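Local atomic coordinates of carboxylase (Deinococcus radiodurans, PDB entry 5H80), a protein that probably uses ATP and bicarbonate to carboxylate biotin, through the biotin carboxylase domain of a single-chain bacterial carboxylase. Residues Gln57-Tyr62 against Leu96-Glu101. Sequence-based numbering, arbitrary orientation.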
ATOM      1  N   GLN A  57      20.327  12.210   3.262  1.00 27.46           N
ATOM      2  CA  GLN A  57      20.197  13.073   2.106  1.00 24.74           C
ATOM      3  C   GLN A  57      20.534  12.414   0.827  1.00 26.31           C
ATOM      4  O   GLN A  57      21.377  11.556   0.836  1.00 26.10           O
ATOM      5  CB  GLN A  57      21.057  14.348   2.261  1.00 27.49           C
ATOM      6  CG  GLN A  57      20.569  15.202   3.427  1.00 33.88           C
ATOM      7  CD  GLN A  57      21.558  16.267   3.752  1.00 42.74           C
ATOM      8  OE1 GLN A  57      22.755  16.181   3.382  1.00 36.13           O
ATOM      9  NE2 GLN A  57      21.085  17.281   4.445  1.00 49.54           N
ATOM     10  N   SER A  58      19.852  12.824  -0.262  1.00 29.91           N
ATOM     11  CA  SER A  58      20.109  12.283  -1.548  1.00 23.33           C
ATOM     12  C   SER A  58      20.628  13.290  -2.556  1.00 24.13           C
ATOM     13  O   SER A  58      20.167  14.403  -2.660  1.00 29.54           O
ATOM     14  CB  SER A  58      18.852  11.589  -2.170  1.00 23.38           C
ATOM     15  OG  SER A  58      17.720  12.487  -2.344  1.00 23.55           O
ATOM     16  N   VAL A  59      21.510  12.772  -3.408  1.00 24.27           N
ATOM     17  CA  VAL A  59      21.987  13.500  -4.575  1.00 24.78           C
ATOM     18  C   VAL A  59      21.646  12.646  -5.806  1.00 25.89           C
ATOM     19  O   VAL A  59      22.158  11.575  -5.956  1.00 27.79           O
ATOM     20  CB  VAL A  59      23.512  13.810  -4.422  1.00 25.08           C
ATOM     21  CG1 VAL A  59      24.004  14.513  -5.707  1.00 27.89           C
ATOM     22  CG2 VAL A  59      23.841  14.515  -3.059  1.00 26.11           C
ATOM     23  N   ALA A  60      20.810  13.154  -6.677  1.00 24.37           N
ATOM     24  CA  ALA A  60      20.447  12.524  -7.966  1.00 22.97           C
ATOM     25  C   ALA A  60      21.354  13.079  -9.074  1.00 26.58           C
ATOM     26  O   ALA A  60      22.050  14.148  -8.863  1.00 26.70           O
ATOM     27  CB  ALA A  60      18.959  12.745  -8.243  1.00 25.98           C
ATOM     28  N   VAL A  61      21.406  12.347 -10.181  1.00 27.74           N
ATOM     29  CA  VAL A  61      22.073  12.812 -11.383  1.00 24.82           C
ATOM     30  C   VAL A  61      21.049  12.628 -12.526  1.00 28.11           C
ATOM     31  O   VAL A  61      20.167  11.696 -12.539  1.00 26.80           O
ATOM     32  CB  VAL A  61      23.422  12.093 -11.692  1.00 27.43           C
ATOM     33  CG1 VAL A  61      24.540  12.452 -10.690  1.00 29.01           C
ATOM     34  CG2 VAL A  61      23.265  10.551 -11.807  1.00 30.76           C
ATOM     35  N   TYR A  62      21.138  13.459 -13.536  1.00 22.11           N
ATOM     36  CA  TYR A  62      20.313  13.376 -14.692  1.00 22.84           C
ATOM     37  C   TYR A  62      20.993  13.836 -15.974  1.00 25.12           C
ATOM     38  O   TYR A  62      21.874  14.729 -15.940  1.00 25.50           O
ATOM     39  CB  TYR A  62      18.946  14.141 -14.556  1.00 22.95           C
ATOM     40  CG  TYR A  62      19.106  15.613 -14.298  1.00 25.12           C
ATOM     41  CD1 TYR A  62      18.854  16.502 -15.315  1.00 28.63           C
ATOM     42  CD2 TYR A  62      19.590  16.164 -13.053  1.00 26.28           C
ATOM     43  CE1 TYR A  62      19.097  17.847 -15.172  1.00 26.51           C
ATOM     44  CE2 TYR A  62      19.764  17.579 -12.882  1.00 29.10           C
ATOM     45  CZ  TYR A  62      19.483  18.381 -13.962  1.00 27.88           C
ATOM     46  OH  TYR A  62      19.676  19.724 -13.895  1.00 27.56           O
ATOM     47  N   LEU A  96      32.008   9.815 -10.058  1.00 27.55           N
ATOM     48  CA  LEU A  96      32.992  10.048  -8.994  1.00 32.79           C
ATOM     49  C   LEU A  96      33.328  11.540  -8.808  1.00 32.95           C
ATOM     50  O   LEU A  96      33.513  11.967  -7.670  1.00 36.77           O
ATOM     51  CB  LEU A  96      34.253   9.209  -9.170  1.00 37.27           C
ATOM     52  CG  LEU A  96      33.954   7.718  -8.962  1.00 38.15           C
ATOM     53  CD1 LEU A  96      35.189   6.953  -9.408  1.00 44.53           C
ATOM     54  CD2 LEU A  96      33.493   7.329  -7.569  1.00 40.94           C
ATOM     55  N   ARG A  97      33.262  12.307  -9.894  1.00 31.86           N
ATOM     56  CA  ARG A  97      33.436  13.727  -9.805  1.00 33.54           C
ATOM     57  C   ARG A  97      32.260  14.365  -9.091  1.00 28.24           C
ATOM     58  O   ARG A  97      32.463  15.213  -8.219  1.00 34.34           O
ATOM     59  CB  ARG A  97      33.616  14.349 -11.163  1.00 37.18           C
ATOM     60  CG  ARG A  97      34.996  14.198 -11.726  1.00 43.28           C
ATOM     61  CD  ARG A  97      35.206  15.153 -12.908  1.00 42.60           C
ATOM     62  NE  ARG A  97      34.562  14.734 -14.160  1.00 46.26           N
ATOM     63  CZ  ARG A  97      34.955  13.693 -14.909  1.00 43.98           C
ATOM     64  NH1 ARG A  97      35.992  12.921 -14.572  1.00 52.84           N
ATOM     65  NH2 ARG A  97      34.335  13.440 -16.030  1.00 47.62           N
ATOM     66  N   VAL A  98      31.046  13.928  -9.468  1.00 31.51           N
ATOM     67  CA  VAL A  98      29.816  14.420  -8.799  1.00 27.44           C
ATOM     68  C   VAL A  98      29.880  14.164  -7.325  1.00 30.15           C
ATOM     69  O   VAL A  98      29.435  15.054  -6.502  1.00 27.60           O
ATOM     70  CB  VAL A  98      28.481  13.853  -9.405  1.00 30.32           C
ATOM     71  CG1 VAL A  98      27.237  14.323  -8.606  1.00 31.68           C
ATOM     72  CG2 VAL A  98      28.307  14.354 -10.798  1.00 28.38           C
ATOM     73  N   ALA A  99      30.337  12.974  -6.952  1.00 28.31           N
ATOM     74  CA  ALA A  99      30.321  12.579  -5.564  1.00 32.23           C
ATOM     75  C   ALA A  99      31.274  13.443  -4.761  1.00 31.93           C
ATOM     76  O   ALA A  99      30.988  13.860  -3.639  1.00 33.30           O
ATOM     77  CB  ALA A  99      30.725  11.134  -5.457  1.00 36.15           C
ATOM     78  N   GLN A 100      32.476  13.652  -5.324  1.00 29.97           N
ATOM     79  CA  GLN A 100      33.498  14.516  -4.673  1.00 34.58           C
ATOM     80  C   GLN A 100      33.026  15.930  -4.452  1.00 34.40           C
ATOM     81  O   GLN A 100      33.228  16.483  -3.377  1.00 35.97           O
ATOM     82  CB  GLN A 100      34.743  14.577  -5.586  1.00 38.50           C
ATOM     83  CG  GLN A 100      35.934  15.372  -5.003  1.00 44.20           C
ATOM     84  CD  GLN A 100      37.156  15.390  -5.922  1.00 58.09           C
ATOM     85  OE1 GLN A 100      38.088  14.599  -5.761  1.00 57.53           O
ATOM     86  NE2 GLN A 100      37.160  16.311  -6.881  1.00 57.27           N
ATOM     87  N   GLU A 101      32.420  16.499  -5.495  1.00 34.70           N
ATOM     88  CA  GLU A 101      32.033  17.875  -5.625  1.00 34.95           C
ATOM     89  C   GLU A 101      30.846  18.175  -4.745  1.00 42.35           C
ATOM     90  O   GLU A 101      30.682  19.282  -4.314  1.00 35.72           O
ATOM     91  CB  GLU A 101      31.686  18.149  -7.072  1.00 41.06           C
ATOM     92  CG  GLU A 101      32.939  18.146  -7.929  1.00 42.81           C
ATOM     93  CD  GLU A 101      32.725  18.536  -9.364  1.00 49.60           C
ATOM     94  OE1 GLU A 101      31.895  19.406  -9.642  1.00 54.61           O
ATOM     95  OE2 GLU A 101      33.417  17.991 -10.235  1.00 61.72           O
TER
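V98 meets the strand chiefly through CG1, which reaches CG1 of V61 at 3.9 Å and, more loosely, CG1 of V59 at 4.3 Å; its CG2 lies 4.2 Å from CG1 of V61. All three side chains are buried and purely apolar, so dispersion and the exclusion of water hold them, and the two segments bury just 95 Å² between them. CB of V98 points toward the strand, and with CG1 anti to the backbone N (chi1 176°) that methyl is placed to reach both valines. V59 and V61 lie two apart on the strand and therefore face the helix together, while A60 between them points to the other side and packs on E48 of helix 42-53. The backbones stay well separated, the CA atoms of V61 and V98 being 8.3 Å apart. Around this small patch, V98 also touches L36 of strand 34-37 and V79 of strand 77-80, while A99 rests on L36 and on L129 of a loop. Strand 57-62 runs between 34-37 and 77-80 in the parallel sheet of the biotin carboxylase N-terminal domain, a Rossmann-like alpha/beta layering in which helix 92-101 covers one face and helix 42-53 the opposite one.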